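Local coordinates for small nuclear ribonucleoprotein homolog (Pyrobaculum aerophilum, PDB 1M5Q) that probably binds RNA, as Sm-like proteins generally do, and assembles into a 14-mer built on beta-sheet toroids, at residues V2-V13 with K24-L34. Residues are numbered along the deposited sequence; the frame is centred on the assembly and turned at random.
Sequences VAELNNLLGREV and KGVLHAVDNQL. With CD (cadmium ion), chain B; CD (cadmium ion), chain C.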
loop_
_atom_site.group_PDB
_atom_site.type_symbol
_atom_site.label_atom_id
_atom_site.label_comp_id
_atom_site.label_asym_id
_atom_site.label_seq_id
_atom_site.Cartn_x
_atom_site.Cartn_y
_atom_site.Cartn_z
ATOM N N VAL H 2 -10.598 -16.636 4.869
ATOM C CA VAL H 2 -9.912 -17.152 6.033
ATOM C C VAL H 2 -10.785 -18.194 6.737
ATOM O O VAL H 2 -10.298 -19.262 7.118
ATOM C CB VAL H 2 -9.584 -16.007 6.996
ATOM C CG1 VAL H 2 -8.972 -16.518 8.304
ATOM C CG2 VAL H 2 -8.655 -15.063 6.293
ATOM N N ALA H 3 -12.080 -17.926 6.873
ATOM C CA ALA H 3 -12.960 -18.887 7.537
ATOM C C ALA H 3 -13.112 -20.217 6.761
ATOM O O ALA H 3 -13.031 -21.277 7.375
ATOM C CB ALA H 3 -14.385 -18.273 7.782
ATOM N N GLU H 4 -13.350 -20.174 5.447
ATOM C CA GLU H 4 -13.499 -21.413 4.674
ATOM C C GLU H 4 -12.203 -22.264 4.810
ATOM O O GLU H 4 -12.264 -23.467 4.991
ATOM C CB GLU H 4 -13.820 -21.154 3.153
ATOM C CG GLU H 4 -15.144 -20.390 2.821
ATOM C CD GLU H 4 -15.962 -20.879 1.526
ATOM O OE1 GLU H 4 -16.575 -19.991 0.864
ATOM O OE2 GLU H 4 -16.053 -22.105 1.180
ATOM N N LEU H 5 -11.040 -21.624 4.764
ATOM C CA LEU H 5 -9.750 -22.314 4.866
ATOM C C LEU H 5 -9.485 -22.875 6.242
ATOM O O LEU H 5 -8.940 -23.994 6.403
ATOM C CB LEU H 5 -8.620 -21.359 4.499
ATOM C CG LEU H 5 -8.519 -21.107 2.997
ATOM C CD1 LEU H 5 -7.275 -20.261 2.696
ATOM C CD2 LEU H 5 -8.431 -22.441 2.289
ATOM N N ASN H 6 -9.829 -22.100 7.256
ATOM C CA ASN H 6 -9.648 -22.616 8.592
ATOM C C ASN H 6 -10.489 -23.897 8.732
ATOM O O ASN H 6 -10.152 -24.726 9.582
ATOM C CB ASN H 6 -10.078 -21.593 9.662
ATOM C CG ASN H 6 -9.294 -21.734 10.956
ATOM O OD1 ASN H 6 -8.101 -21.368 11.037
ATOM N ND2 ASN H 6 -9.947 -22.273 11.982
ATOM N N ASN H 7 -11.553 -24.073 7.924
ATOM C CA ASN H 7 -12.363 -25.308 8.029
ATOM C C ASN H 7 -11.715 -26.505 7.324
ATOM O O ASN H 7 -12.228 -27.635 7.410
ATOM C CB ASN H 7 -13.800 -25.142 7.497
ATOM C CG ASN H 7 -14.720 -24.373 8.476
ATOM O OD1 ASN H 7 -14.632 -24.549 9.669
ATOM N ND2 ASN H 7 -15.607 -23.526 7.947
ATOM N N LEU H 8 -10.577 -26.254 6.664
ATOM C CA LEU H 8 -9.845 -27.315 5.969
ATOM C C LEU H 8 -8.563 -27.719 6.661
ATOM O O LEU H 8 -7.778 -28.453 6.085
ATOM C CB LEU H 8 -9.519 -26.916 4.513
ATOM C CG LEU H 8 -10.741 -26.775 3.621
ATOM C CD1 LEU H 8 -10.333 -26.050 2.374
ATOM C CD2 LEU H 8 -11.394 -28.133 3.345
ATOM N N LEU H 9 -8.345 -27.274 7.899
ATOM C CA LEU H 9 -7.162 -27.684 8.630
ATOM C C LEU H 9 -7.049 -29.226 8.671
ATOM O O LEU H 9 -8.033 -29.949 9.010
ATOM C CB LEU H 9 -7.188 -27.160 10.083
ATOM C CG LEU H 9 -7.051 -25.631 10.200
ATOM C CD1 LEU H 9 -7.261 -25.190 11.679
ATOM C CD2 LEU H 9 -5.721 -25.171 9.623
ATOM N N GLY H 10 -5.847 -29.718 8.359
ATOM C CA GLY H 10 -5.603 -31.152 8.322
ATOM C C GLY H 10 -5.943 -31.743 6.947
ATOM O O GLY H 10 -5.629 -32.896 6.661
ATOM N N ARG H 11 -6.587 -30.966 6.074
ATOM C CA ARG H 11 -6.948 -31.510 4.776
ATOM C C ARG H 11 -5.912 -31.056 3.765
ATOM O O ARG H 11 -5.255 -30.044 3.934
ATOM C CB ARG H 11 -8.340 -31.036 4.322
ATOM C CG ARG H 11 -9.425 -31.216 5.367
ATOM C CD ARG H 11 -9.717 -32.686 5.602
ATOM N NE ARG H 11 -10.552 -33.275 4.551
ATOM C CZ ARG H 11 -11.883 -33.243 4.526
ATOM N NH1 ARG H 11 -12.595 -32.641 5.480
ATOM N NH2 ARG H 11 -12.523 -33.863 3.554
ATOM N N GLU H 12 -5.808 -31.824 2.700
ATOM C CA GLU H 12 -4.872 -31.591 1.631
ATOM C C GLU H 12 -5.363 -30.522 0.675
ATOM O O GLU H 12 -6.495 -30.547 0.223
ATOM C CB GLU H 12 -4.637 -32.896 0.854
ATOM C CG GLU H 12 -3.649 -32.678 -0.244
ATOM C CD GLU H 12 -2.885 -33.943 -0.646
ATOM O OE1 GLU H 12 -2.097 -34.499 0.182
ATOM O OE2 GLU H 12 -3.076 -34.366 -1.807
ATOM N N VAL H 13 -4.498 -29.562 0.397
ATOM C CA VAL H 13 -4.834 -28.488 -0.520
ATOM C C VAL H 13 -3.617 -28.344 -1.414
ATOM O O VAL H 13 -2.558 -28.972 -1.191
ATOM C CB VAL H 13 -5.009 -27.127 0.209
ATOM C CG1 VAL H 13 -6.181 -27.193 1.284
ATOM C CG2 VAL H 13 -3.727 -26.788 0.901
ATOM N N LYS H 24 1.667 -28.871 -2.801
ATOM C CA LYS H 24 0.500 -29.607 -2.393
ATOM C C LYS H 24 0.814 -30.193 -1.013
ATOM O O LYS H 24 1.883 -30.757 -0.810
ATOM C CB LYS H 24 0.239 -30.715 -3.423
ATOM C CG LYS H 24 -1.031 -31.511 -3.169
ATOM C CD LYS H 24 -1.328 -32.564 -4.280
ATOM C CE LYS H 24 -2.791 -33.078 -4.194
ATOM N NZ LYS H 24 -3.102 -34.376 -4.981
ATOM N N GLY H 25 -0.075 -30.055 -0.043
ATOM C CA GLY H 25 0.239 -30.646 1.255
ATOM C C GLY H 25 -0.930 -30.455 2.195
ATOM O O GLY H 25 -1.966 -29.983 1.775
ATOM N N VAL H 26 -0.744 -30.797 3.455
ATOM C CA VAL H 26 -1.771 -30.674 4.440
ATOM C C VAL H 26 -1.819 -29.216 4.932
ATOM O O VAL H 26 -0.791 -28.621 5.253
ATOM C CB VAL H 26 -1.534 -31.656 5.655
ATOM C CG1 VAL H 26 -2.598 -31.416 6.720
ATOM C CG2 VAL H 26 -1.660 -33.137 5.184
ATOM N N LEU H 27 -3.017 -28.635 4.922
ATOM C CA LEU H 27 -3.175 -27.268 5.408
ATOM C C LEU H 27 -2.965 -27.308 6.912
ATOM O O LEU H 27 -3.776 -27.848 7.680
ATOM C CB LEU H 27 -4.593 -26.757 5.087
ATOM C CG LEU H 27 -4.852 -25.357 5.632
ATOM C CD1 LEU H 27 -3.870 -24.414 4.930
ATOM C CD2 LEU H 27 -6.299 -24.931 5.355
ATOM N N HIS H 28 -1.875 -26.706 7.330
ATOM C CA HIS H 28 -1.436 -26.647 8.714
ATOM C C HIS H 28 -1.845 -25.358 9.497
ATOM O O HIS H 28 -2.160 -25.433 10.678
ATOM C CB HIS H 28 0.079 -26.770 8.699
ATOM C CG HIS H 28 0.683 -26.971 10.041
ATOM N ND1 HIS H 28 0.519 -28.133 10.763
ATOM C CD2 HIS H 28 1.439 -26.154 10.809
ATOM C CE1 HIS H 28 1.144 -28.028 11.921
ATOM N NE2 HIS H 28 1.711 -26.839 11.972
ATOM N N ALA H 29 -1.791 -24.199 8.862
ATOM C CA ALA H 29 -2.163 -22.952 9.539
ATOM C C ALA H 29 -2.550 -21.898 8.538
ATOM O O ALA H 29 -1.996 -21.854 7.420
ATOM C CB ALA H 29 -0.983 -22.410 10.392
ATOM N N VAL H 30 -3.488 -21.033 8.908
ATOM C CA VAL H 30 -3.858 -19.969 7.985
ATOM C C VAL H 30 -4.078 -18.766 8.883
ATOM O O VAL H 30 -4.693 -18.925 9.936
ATOM C CB VAL H 30 -5.198 -20.231 7.298
ATOM C CG1 VAL H 30 -5.520 -19.102 6.319
ATOM C CG2 VAL H 30 -5.157 -21.549 6.542
ATOM N N ASP H 31 -3.592 -17.590 8.513
ATOM C CA ASP H 31 -3.892 -16.426 9.359
ATOM C C ASP H 31 -4.812 -15.422 8.645
ATOM O O ASP H 31 -5.207 -15.639 7.487
ATOM C CB ASP H 31 -2.608 -15.749 9.860
ATOM C CG ASP H 31 -1.749 -15.158 8.747
ATOM O OD1 ASP H 31 -2.231 -15.004 7.607
ATOM O OD2 ASP H 31 -0.555 -14.812 9.039
ATOM N N ASN H 32 -5.130 -14.310 9.304
ATOM C CA ASN H 32 -6.018 -13.329 8.706
ATOM C C ASN H 32 -5.523 -12.742 7.408
ATOM O O ASN H 32 -6.314 -12.337 6.568
ATOM C CB ASN H 32 -6.299 -12.177 9.668
ATOM C CG ASN H 32 -7.157 -12.599 10.839
ATOM O OD1 ASN H 32 -7.754 -13.710 10.874
ATOM N ND2 ASN H 32 -7.248 -11.708 11.800
ATOM N N GLN H 33 -4.212 -12.688 7.247
ATOM C CA GLN H 33 -3.643 -12.122 6.028
ATOM C C GLN H 33 -3.501 -13.190 4.950
ATOM O O GLN H 33 -2.950 -12.925 3.898
ATOM C CB GLN H 33 -2.267 -11.486 6.340
ATOM C CG GLN H 33 -2.414 -10.241 7.218
ATOM C CD GLN H 33 -1.088 -9.665 7.632
ATOM O OE1 GLN H 33 -0.367 -10.273 8.415
ATOM N NE2 GLN H 33 -0.759 -8.476 7.107
ATOM N N LEU H 34 -4.004 -14.380 5.240
ATOM C CA LEU H 34 -3.926 -15.501 4.314
ATOM C C LEU H 34 -2.488 -15.974 4.006
ATOM O O LEU H 34 -2.211 -16.404 2.895
ATOM C CB LEU H 34 -4.678 -15.223 2.991
ATOM C CG LEU H 34 -6.187 -15.461 2.806
ATOM C CD1 LEU H 34 -6.697 -16.591 3.683
ATOM C CD2 LEU H 34 -6.966 -14.224 3.020
HETATM CD CD CD B . -18.656 -22.475 0.882
HETATM CD CD CD C . 2.758 -25.633 13.751
HETATM O O HOH W 1 -7.182 -18.410 10.926
HETATM O O HOH W 2 4.175 -24.305 12.163
HETATM O O HOH W 3 1.419 -27.244 15.242
HETATM O O HOH W 4 -18.670 -25.129 1.495
#
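Leu27 packs tightly against helix 2-6 and the turn after it. Its CG lies anti to the backbone N (chi1 177°), and chi2 of 63° directs CD2 to Leu5 O, a tight carbon-oxygen contact of 3.0 Å, beside Leu8 CB. Leu9 CD2 and Val13 CG1 approach the same side chain. Farther along, Val30 CG2 meets Leu5 CB at 4.0 Å, the two side chains crossing at about a right angle. Val2 CG2 rests on Leu34 CD1, 3.6 Å away. Backbone bonds fix the register: Gly10 N reaches Leu27 O at 2.9 Å in the carbonyl plane, Leu27 N returns to Arg11 O, and Val13 and Gly25 bond both ways.

The margins are looser. At one end a water links Asn6 OD1 and Val30 O. At the far, solvent end Glu12 OE2 is modelled 3.2 Å from Lys24 NZ as a salt bridge, but OE2 crowds the lysine chain, so this detail is doubtful. With an alanine at Glu12, the lysine ammonium would probably lose its carboxylate mate.

The contact joins the N-terminal helix of the Sm fold to its first beta hairpin. Glu4 OE2 shares a cadmium ion with His28 of a neighbouring subunit, whose Phe53 packs on Leu5. Strand 22-30 runs between strands 12-17 and 36-42, where Ile36 touches Leu27 and Val30.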